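PDB 3AIZ: DNA polymerase sliding clamp 2 from Sulfolobus tokodaii, which serves as a subunit of a toroidal ring through which DNA passes, a moving platform that tethers DNA polymerase and other proteins to DNA during replication. Local coordinates for residues I78-V89 / V100-S111; Y6-L15 / V232-L240. All blocks are in the same frame, centred on the assembly; numbering follows the deposited sequence.

Contact 1: residues I78-V89 / V100-S111; sequences ILGKAKSKSATV and VTVRDEKTGTRS. With SO4 (sulfate ion), chain F; SO4 (sulfate ion), chain E.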
# COMPACT_ATOMS: atom_id res chain seq x y z
N ILE A 78 19.26 0.73 -16.43
CA ILE A 78 20.35 -0.04 -15.83
C ILE A 78 20.95 0.65 -14.61
O ILE A 78 21.32 0.00 -13.63
CB ILE A 78 21.47 -0.34 -16.86
CG1 ILE A 78 22.62 -1.09 -16.19
CG2 ILE A 78 21.96 0.94 -17.51
CD1 ILE A 78 22.23 -2.44 -15.63
N LEU A 79 21.05 1.98 -14.67
CA LEU A 79 21.63 2.75 -13.57
C LEU A 79 20.70 2.79 -12.35
O LEU A 79 21.15 2.97 -11.22
CB LEU A 79 21.97 4.17 -14.02
CG LEU A 79 23.08 4.27 -15.07
CD1 LEU A 79 23.32 5.71 -15.47
CD2 LEU A 79 24.36 3.64 -14.55
N GLY A 80 19.40 2.62 -12.59
CA GLY A 80 18.43 2.58 -11.52
C GLY A 80 18.49 1.28 -10.75
O GLY A 80 18.03 1.20 -9.60
N LYS A 81 19.06 0.25 -11.37
CA LYS A 81 19.20 -1.06 -10.75
C LYS A 81 20.31 -1.06 -9.70
O LYS A 81 20.68 -2.11 -9.17
CB LYS A 81 19.49 -2.13 -11.80
CG LYS A 81 18.38 -2.31 -12.82
CD LYS A 81 18.70 -3.43 -13.80
CE LYS A 81 17.62 -3.56 -14.86
NZ LYS A 81 16.29 -3.83 -14.26
N ALA A 82 20.85 0.12 -9.41
CA ALA A 82 21.91 0.25 -8.42
C ALA A 82 21.41 -0.12 -7.03
O ALA A 82 20.72 0.66 -6.38
CB ALA A 82 22.47 1.67 -8.43
N LYS A 83 21.77 -1.32 -6.58
CA LYS A 83 21.37 -1.80 -5.27
C LYS A 83 21.82 -0.85 -4.16
O LYS A 83 21.10 -0.61 -3.20
CB LYS A 83 21.92 -3.21 -5.01
CG LYS A 83 21.28 -4.29 -5.86
CD LYS A 83 19.82 -4.50 -5.49
CE LYS A 83 19.18 -5.60 -6.32
NZ LYS A 83 19.18 -5.28 -7.77
N SER A 84 23.03 -0.32 -4.30
CA SER A 84 23.61 0.56 -3.29
C SER A 84 24.03 1.90 -3.89
O SER A 84 24.06 2.06 -5.11
CB SER A 84 24.81 -0.12 -2.62
OG SER A 84 25.39 0.72 -1.65
N LYS A 85 24.36 2.85 -3.02
CA LYS A 85 24.85 4.15 -3.46
C LYS A 85 26.35 4.11 -3.70
O LYS A 85 26.96 5.11 -4.09
CB LYS A 85 24.51 5.23 -2.43
CG LYS A 85 23.02 5.44 -2.22
CD LYS A 85 22.75 6.53 -1.20
CE LYS A 85 21.26 6.72 -0.97
NZ LYS A 85 20.61 5.47 -0.49
N SER A 86 26.95 2.94 -3.47
CA SER A 86 28.38 2.76 -3.68
C SER A 86 28.65 1.92 -4.93
O SER A 86 29.78 1.50 -5.17
CB SER A 86 29.01 2.10 -2.46
OG SER A 86 28.84 2.89 -1.30
N ALA A 87 27.60 1.68 -5.71
CA ALA A 87 27.73 0.88 -6.92
C ALA A 87 28.50 1.63 -8.00
O ALA A 87 28.27 2.82 -8.23
CB ALA A 87 26.35 0.48 -7.43
N THR A 88 29.41 0.94 -8.67
CA THR A 88 30.20 1.54 -9.73
C THR A 88 29.61 1.21 -11.10
O THR A 88 28.68 0.42 -11.21
CB THR A 88 31.67 1.07 -9.69
OG1 THR A 88 31.74 -0.33 -9.95
CG2 THR A 88 32.27 1.36 -8.32
N VAL A 89 30.15 1.83 -12.14
CA VAL A 89 29.67 1.61 -13.50
C VAL A 89 30.84 1.46 -14.47
O VAL A 89 31.82 2.20 -14.39
CB VAL A 89 28.77 2.76 -13.99
CG1 VAL A 89 28.43 2.59 -15.45
CG2 VAL A 89 27.51 2.82 -13.16
N VAL A 100 26.95 -1.74 -20.81
CA VAL A 100 27.01 -1.04 -19.53
C VAL A 100 26.81 -2.00 -18.37
O VAL A 100 25.86 -2.78 -18.36
CB VAL A 100 25.97 0.09 -19.45
CG1 VAL A 100 26.05 0.79 -18.10
CG2 VAL A 100 26.15 1.08 -20.59
N THR A 101 27.71 -1.94 -17.39
CA THR A 101 27.63 -2.82 -16.23
C THR A 101 27.64 -2.04 -14.92
O THR A 101 28.47 -1.16 -14.72
CB THR A 101 28.79 -3.84 -16.21
OG1 THR A 101 28.78 -4.61 -17.41
CG2 THR A 101 28.66 -4.77 -15.01
N VAL A 102 26.70 -2.37 -14.04
CA VAL A 102 26.66 -1.78 -12.71
C VAL A 102 27.07 -2.81 -11.67
O VAL A 102 26.47 -3.89 -11.59
CB VAL A 102 25.26 -1.24 -12.37
CG1 VAL A 102 25.21 -0.78 -10.92
CG2 VAL A 102 24.90 -0.09 -13.31
N ARG A 103 28.09 -2.49 -10.89
CA ARG A 103 28.64 -3.43 -9.92
C ARG A 103 28.49 -2.91 -8.49
O ARG A 103 28.89 -1.79 -8.19
CB ARG A 103 30.12 -3.68 -10.22
CG ARG A 103 30.40 -3.90 -11.70
CD ARG A 103 31.88 -3.88 -12.00
NE ARG A 103 32.13 -3.92 -13.44
CZ ARG A 103 32.20 -5.03 -14.15
NH1 ARG A 103 32.05 -6.21 -13.57
NH2 ARG A 103 32.43 -4.97 -15.46
N ASP A 104 27.91 -3.73 -7.63
CA ASP A 104 27.73 -3.36 -6.23
C ASP A 104 28.33 -4.40 -5.29
O ASP A 104 27.66 -5.35 -4.91
CB ASP A 104 26.25 -3.16 -5.91
CG ASP A 104 26.02 -2.70 -4.49
OD1 ASP A 104 26.94 -2.09 -3.91
OD2 ASP A 104 24.92 -2.96 -3.95
N GLU A 105 29.59 -4.20 -4.93
CA GLU A 105 30.29 -5.14 -4.07
C GLU A 105 29.58 -5.32 -2.73
O GLU A 105 29.61 -6.40 -2.14
CB GLU A 105 31.74 -4.69 -3.85
CG GLU A 105 32.61 -5.68 -3.09
CD GLU A 105 32.41 -5.61 -1.59
OE1 GLU A 105 31.95 -4.56 -1.10
OE2 GLU A 105 32.72 -6.61 -0.90
N LYS A 106 28.94 -4.26 -2.26
CA LYS A 106 28.28 -4.29 -0.95
C LYS A 106 27.24 -5.41 -0.85
O LYS A 106 27.18 -6.11 0.16
CB LYS A 106 27.63 -2.94 -0.64
CG LYS A 106 27.02 -2.86 0.75
CD LYS A 106 26.35 -1.53 1.00
CE LYS A 106 25.72 -1.48 2.39
NZ LYS A 106 25.02 -0.19 2.65
N THR A 107 26.44 -5.57 -1.90
CA THR A 107 25.39 -6.58 -1.90
C THR A 107 25.79 -7.81 -2.72
O THR A 107 25.00 -8.74 -2.88
CB THR A 107 24.06 -6.02 -2.46
OG1 THR A 107 24.26 -5.59 -3.81
CG2 THR A 107 23.58 -4.85 -1.62
N GLY A 108 27.01 -7.80 -3.23
CA GLY A 108 27.50 -8.91 -4.03
C GLY A 108 26.64 -9.16 -5.25
O GLY A 108 26.35 -10.30 -5.60
N THR A 109 26.21 -8.08 -5.90
CA THR A 109 25.39 -8.20 -7.10
C THR A 109 25.95 -7.38 -8.25
O THR A 109 26.82 -6.52 -8.06
CB THR A 109 23.95 -7.75 -6.84
OG1 THR A 109 23.94 -6.36 -6.47
CG2 THR A 109 23.32 -8.58 -5.73
N ARG A 110 25.46 -7.66 -9.45
CA ARG A 110 25.84 -6.91 -10.64
C ARG A 110 24.67 -6.89 -11.61
O ARG A 110 23.71 -7.64 -11.45
CB ARG A 110 27.05 -7.54 -11.33
CG ARG A 110 28.28 -7.66 -10.46
CD ARG A 110 29.51 -7.91 -11.30
NE ARG A 110 29.39 -9.13 -12.10
CZ ARG A 110 29.92 -10.29 -11.75
NH1 ARG A 110 30.62 -10.40 -10.63
NH2 ARG A 110 29.77 -11.35 -12.54
N SER A 111 24.76 -6.03 -12.62
CA SER A 111 23.76 -5.98 -13.67
C SER A 111 24.38 -5.39 -14.92
O SER A 111 25.24 -4.52 -14.84
CB SER A 111 22.55 -5.14 -13.24
OG SER A 111 21.85 -5.76 -12.18
S SO4 F . 22.87 2.23 0.54
O1 SO4 F . 22.59 3.37 1.40
O2 SO4 F . 24.26 1.83 0.70
O3 SO4 F . 21.99 1.12 0.90
O4 SO4 F . 22.63 2.60 -0.86
S SO4 E . 32.25 -8.59 -16.78
O1 SO4 E . 31.64 -9.62 -17.62
O2 SO4 E . 31.77 -7.28 -17.19
O3 SO4 E . 31.89 -8.84 -15.38
O4 SO4 E . 33.70 -8.64 -16.91

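Contact 2: residues Y6-L15 / V232-L240; sequences YSSAKDFYSL and VPTDSGGQL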
# COMPACT_ATOMS: atom_id res chain seq x y z
N TYR A 6 33.44 4.24 -14.04
CA TYR A 6 33.06 5.38 -13.22
C TYR A 6 32.67 4.90 -11.82
O TYR A 6 32.04 3.85 -11.68
CB TYR A 6 31.91 6.14 -13.88
CG TYR A 6 31.60 7.46 -13.21
CD1 TYR A 6 32.36 8.59 -13.49
CD2 TYR A 6 30.56 7.58 -12.31
CE1 TYR A 6 32.09 9.80 -12.89
CE2 TYR A 6 30.27 8.79 -11.71
CZ TYR A 6 31.04 9.89 -11.99
OH TYR A 6 30.76 11.09 -11.39
N SER A 7 33.04 5.66 -10.80
CA SER A 7 32.93 5.19 -9.42
C SER A 7 31.55 5.35 -8.78
O SER A 7 31.36 4.96 -7.63
CB SER A 7 33.99 5.87 -8.54
OG SER A 7 33.70 7.25 -8.38
N SER A 8 30.60 5.92 -9.50
CA SER A 8 29.27 6.15 -8.93
C SER A 8 28.13 5.99 -9.93
O SER A 8 27.92 6.84 -10.79
CB SER A 8 29.20 7.53 -8.27
OG SER A 8 27.90 7.77 -7.77
N ALA A 9 27.39 4.89 -9.80
CA ALA A 9 26.22 4.66 -10.63
C ALA A 9 25.15 5.70 -10.35
O ALA A 9 24.50 6.21 -11.27
CB ALA A 9 25.67 3.26 -10.39
N LYS A 10 24.97 6.03 -9.07
CA LYS A 10 23.95 6.99 -8.66
C LYS A 10 24.19 8.36 -9.30
O LYS A 10 23.29 8.93 -9.91
CB LYS A 10 23.91 7.12 -7.14
CG LYS A 10 22.67 7.82 -6.61
CD LYS A 10 22.74 8.05 -5.11
CE LYS A 10 23.76 9.12 -4.75
NZ LYS A 10 23.37 10.45 -5.31
N ASP A 11 25.41 8.87 -9.15
CA ASP A 11 25.76 10.18 -9.70
C ASP A 11 25.60 10.20 -11.22
O ASP A 11 25.10 11.18 -11.78
CB ASP A 11 27.19 10.57 -9.30
CG ASP A 11 27.30 10.91 -7.83
OD1 ASP A 11 26.26 11.20 -7.21
OD2 ASP A 11 28.43 10.88 -7.30
N PHE A 12 26.03 9.13 -11.88
CA PHE A 12 25.87 8.99 -13.32
C PHE A 12 24.39 9.15 -13.71
O PHE A 12 24.07 9.82 -14.68
CB PHE A 12 26.38 7.62 -13.77
CG PHE A 12 26.76 7.56 -15.23
CD1 PHE A 12 27.99 7.06 -15.61
CD2 PHE A 12 25.88 7.98 -16.21
CE1 PHE A 12 28.35 7.00 -16.94
CE2 PHE A 12 26.23 7.92 -17.54
CZ PHE A 12 27.46 7.43 -17.91
N TYR A 13 23.51 8.52 -12.93
CA TYR A 13 22.08 8.58 -13.19
C TYR A 13 21.51 9.98 -12.98
O TYR A 13 20.64 10.42 -13.74
CB TYR A 13 21.33 7.57 -12.32
CG TYR A 13 19.83 7.62 -12.46
CD1 TYR A 13 19.05 8.33 -11.56
CD2 TYR A 13 19.18 6.96 -13.50
CE1 TYR A 13 17.67 8.38 -11.68
CE2 TYR A 13 17.81 7.00 -13.63
CZ TYR A 13 17.06 7.72 -12.72
OH TYR A 13 15.69 7.77 -12.85
N SER A 14 21.99 10.66 -11.95
CA SER A 14 21.53 12.02 -11.66
C SER A 14 21.86 12.95 -12.83
O SER A 14 21.04 13.79 -13.22
CB SER A 14 22.16 12.55 -10.37
OG SER A 14 21.55 11.97 -9.23
N LEU A 15 23.06 12.79 -13.38
CA LEU A 15 23.49 13.59 -14.51
C LEU A 15 22.55 13.40 -15.71
O LEU A 15 22.03 14.37 -16.26
CB LEU A 15 24.92 13.24 -14.90
CG LEU A 15 25.95 13.43 -13.78
CD1 LEU A 15 27.31 12.87 -14.17
CD2 LEU A 15 26.05 14.90 -13.39
N VAL A 232 27.29 21.94 -12.58
CA VAL A 232 26.68 21.07 -11.57
C VAL A 232 27.56 19.86 -11.30
O VAL A 232 27.37 18.80 -11.91
CB VAL A 232 25.28 20.60 -12.02
CG1 VAL A 232 24.60 19.83 -10.90
CG2 VAL A 232 24.43 21.78 -12.44
N PRO A 233 28.53 20.01 -10.40
CA PRO A 233 29.49 18.95 -10.06
C PRO A 233 28.87 17.89 -9.17
O PRO A 233 27.94 18.18 -8.42
CB PRO A 233 30.58 19.70 -9.28
CG PRO A 233 30.29 21.16 -9.46
CD PRO A 233 28.82 21.25 -9.67
N THR A 234 29.38 16.66 -9.26
CA THR A 234 28.99 15.61 -8.34
C THR A 234 30.19 15.23 -7.48
O THR A 234 31.31 15.62 -7.78
CB THR A 234 28.47 14.36 -9.09
OG1 THR A 234 29.53 13.80 -9.87
CG2 THR A 234 27.31 14.73 -10.00
N ASP A 235 29.95 14.48 -6.42
CA ASP A 235 31.02 14.11 -5.50
C ASP A 235 31.94 13.05 -6.09
O ASP A 235 32.92 12.65 -5.46
CB ASP A 235 30.44 13.62 -4.16
CG ASP A 235 29.80 14.74 -3.36
OD1 ASP A 235 30.02 15.92 -3.71
OD2 ASP A 235 29.09 14.44 -2.38
N SER A 236 31.64 12.60 -7.30
CA SER A 236 32.43 11.55 -7.94
C SER A 236 33.11 12.03 -9.23
O SER A 236 33.77 11.26 -9.91
CB SER A 236 31.57 10.31 -8.21
OG SER A 236 30.39 10.65 -8.90
N GLY A 237 32.93 13.31 -9.55
CA GLY A 237 33.58 13.90 -10.71
C GLY A 237 32.63 14.28 -11.82
O GLY A 237 32.76 15.34 -12.43
N GLY A 238 31.66 13.41 -12.10
CA GLY A 238 30.67 13.66 -13.12
C GLY A 238 30.12 15.07 -13.03
O GLY A 238 29.83 15.56 -11.94
N GLN A 239 29.98 15.72 -14.18
CA GLN A 239 29.67 17.14 -14.19
C GLN A 239 28.60 17.51 -15.21
O GLN A 239 28.63 17.06 -16.36
CB GLN A 239 30.95 17.94 -14.47
CG GLN A 239 30.79 19.44 -14.40
CD GLN A 239 32.12 20.17 -14.50
OE1 GLN A 239 33.18 19.54 -14.59
NE2 GLN A 239 32.08 21.50 -14.47
N LEU A 240 27.64 18.32 -14.77
CA LEU A 240 26.64 18.88 -15.67
C LEU A 240 26.99 20.34 -15.95
O LEU A 240 27.34 21.09 -15.04
CB LEU A 240 25.24 18.79 -15.06
CG LEU A 240 24.35 17.64 -15.55
CD1 LEU A 240 23.03 17.63 -14.80
CD2 LEU A 240 24.12 17.75 -17.05

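Contact 1: residues I78-V89 / V100-S111
Thr88 and Arg103 form a hydrogen-bonded pair of the antiparallel beta hairpin made by strands 88-93 and 97-104, with Thr88 N to Arg103 O at 2.8 Å and Arg103 N to Thr88 O at 3.0 Å. Val89 and Val102 follow as a non-hydrogen-bonded pair. Val102 is the apolar centre: its CG2 meets Val89 CG2 at 3.9 Å and Ile78 CG1 at 3.8 Å, while CG1 reaches Ala87 CB. Ile78 sends CG1 anti to its own N (chi1 177°), which carries CD1 to 3.6 Å from Ser111 CB. Beyond the pairs, the Asp104 carboxylate lies against Ser84 CB, and its OD2, met from above the carboxylate plane, accepts a bond from Thr107 OG1 (2.7 Å); Thr109 OG1 donates in turn to Thr107 OG1. Ser84 OG, which accepts from Ser86 N in an ST turn, and Lys106 NZ both donate to sulfate oxygen O2, at 2.8 and 2.9 Å respectively. On the other face of the hairpin, Thr101 CG2 sits over the centre of the Arg103 guanidinium, whose edge grips a second sulfate. Leu79 packs on Phe12 and Leu16 of helix 9-16, and Ser111 lies on the strand that pairs with the neighbouring PCNA3 subunit.

Contact 2: residues Y6-L15 / V232-L240
The Tyr6 ring meets the loop of residues 234-238 with its hydroxyl end: Gly238 N lies at the ring edge, in plane, and donates to Tyr6 OH at 2.6 Å, while Ser8 C occupies another part of the edge. Tyr6 OH donates in turn to Ser236 OG (2.6 Å), which approaches obliquely to the ring. The second flat group, the Asp11 carboxylate, accepts from Ser236 OG on the anti lone pair of OD2, Ser236 OG to Asp11 OD2 being 2.5 Å. A chain of hydrogen bonds therefore runs from Gly238 N through Tyr6 OH and Ser236 OG to Asp11 OD2, and the Ser236 hydroxyl both accepts and donates. Its torsion, with OG set between the backbone N and the carbonyl carbon (chi1 52°), points OG at both partners. Lys10 NZ forms a salt bridge to the other Asp11 oxygen, OD1. Farther along the helix the contact turns apolar: Leu15 CD2 touches Thr234 CG2 at 3.6 Å and Leu240 CG at 3.9 Å, and CD1 rests on Gly238 CA, at 3.6 Å. Thr234 OG1 is held within its own segment by a bond to Gly238 O, which also accepts from Thr234 N. Ser8 OG, at the N-cap of helix 9-16, accepts from Asp11 N, and the type I turn Thr234-Gly237 closes the hairpin of strands 226-233 and 239-244; helix start and hairpin turn join the N- and C-terminal domains of the PCNA fold.

How the contacts relate
The centres of contacts 1 and 2 are 14 Å apart, and the two touch where segment 6-15 lies beside segment 78-89, although contact 1 falls within the long loop closed by contact 2. Two probable backbone hydrogen bonds tie them, Val89 O to Tyr6 N at 2.6 Å and Ala87 O to Ala9 N at 2.7 Å, and Val89 CG2 packs on Ala9 CB. Segment 6-15 thus meets contact 1 through Tyr6 and Ala9, and the hairpin of contact 2 through Tyr6, Asp11 and Leu15. The centre of contact 2, which bridges the two domains, lies about 10 Å from the chain centre; that of contact 1, which reaches the PCNA3 interface, about 23 Å. Its sulfates probably come from the crystallisation liquor.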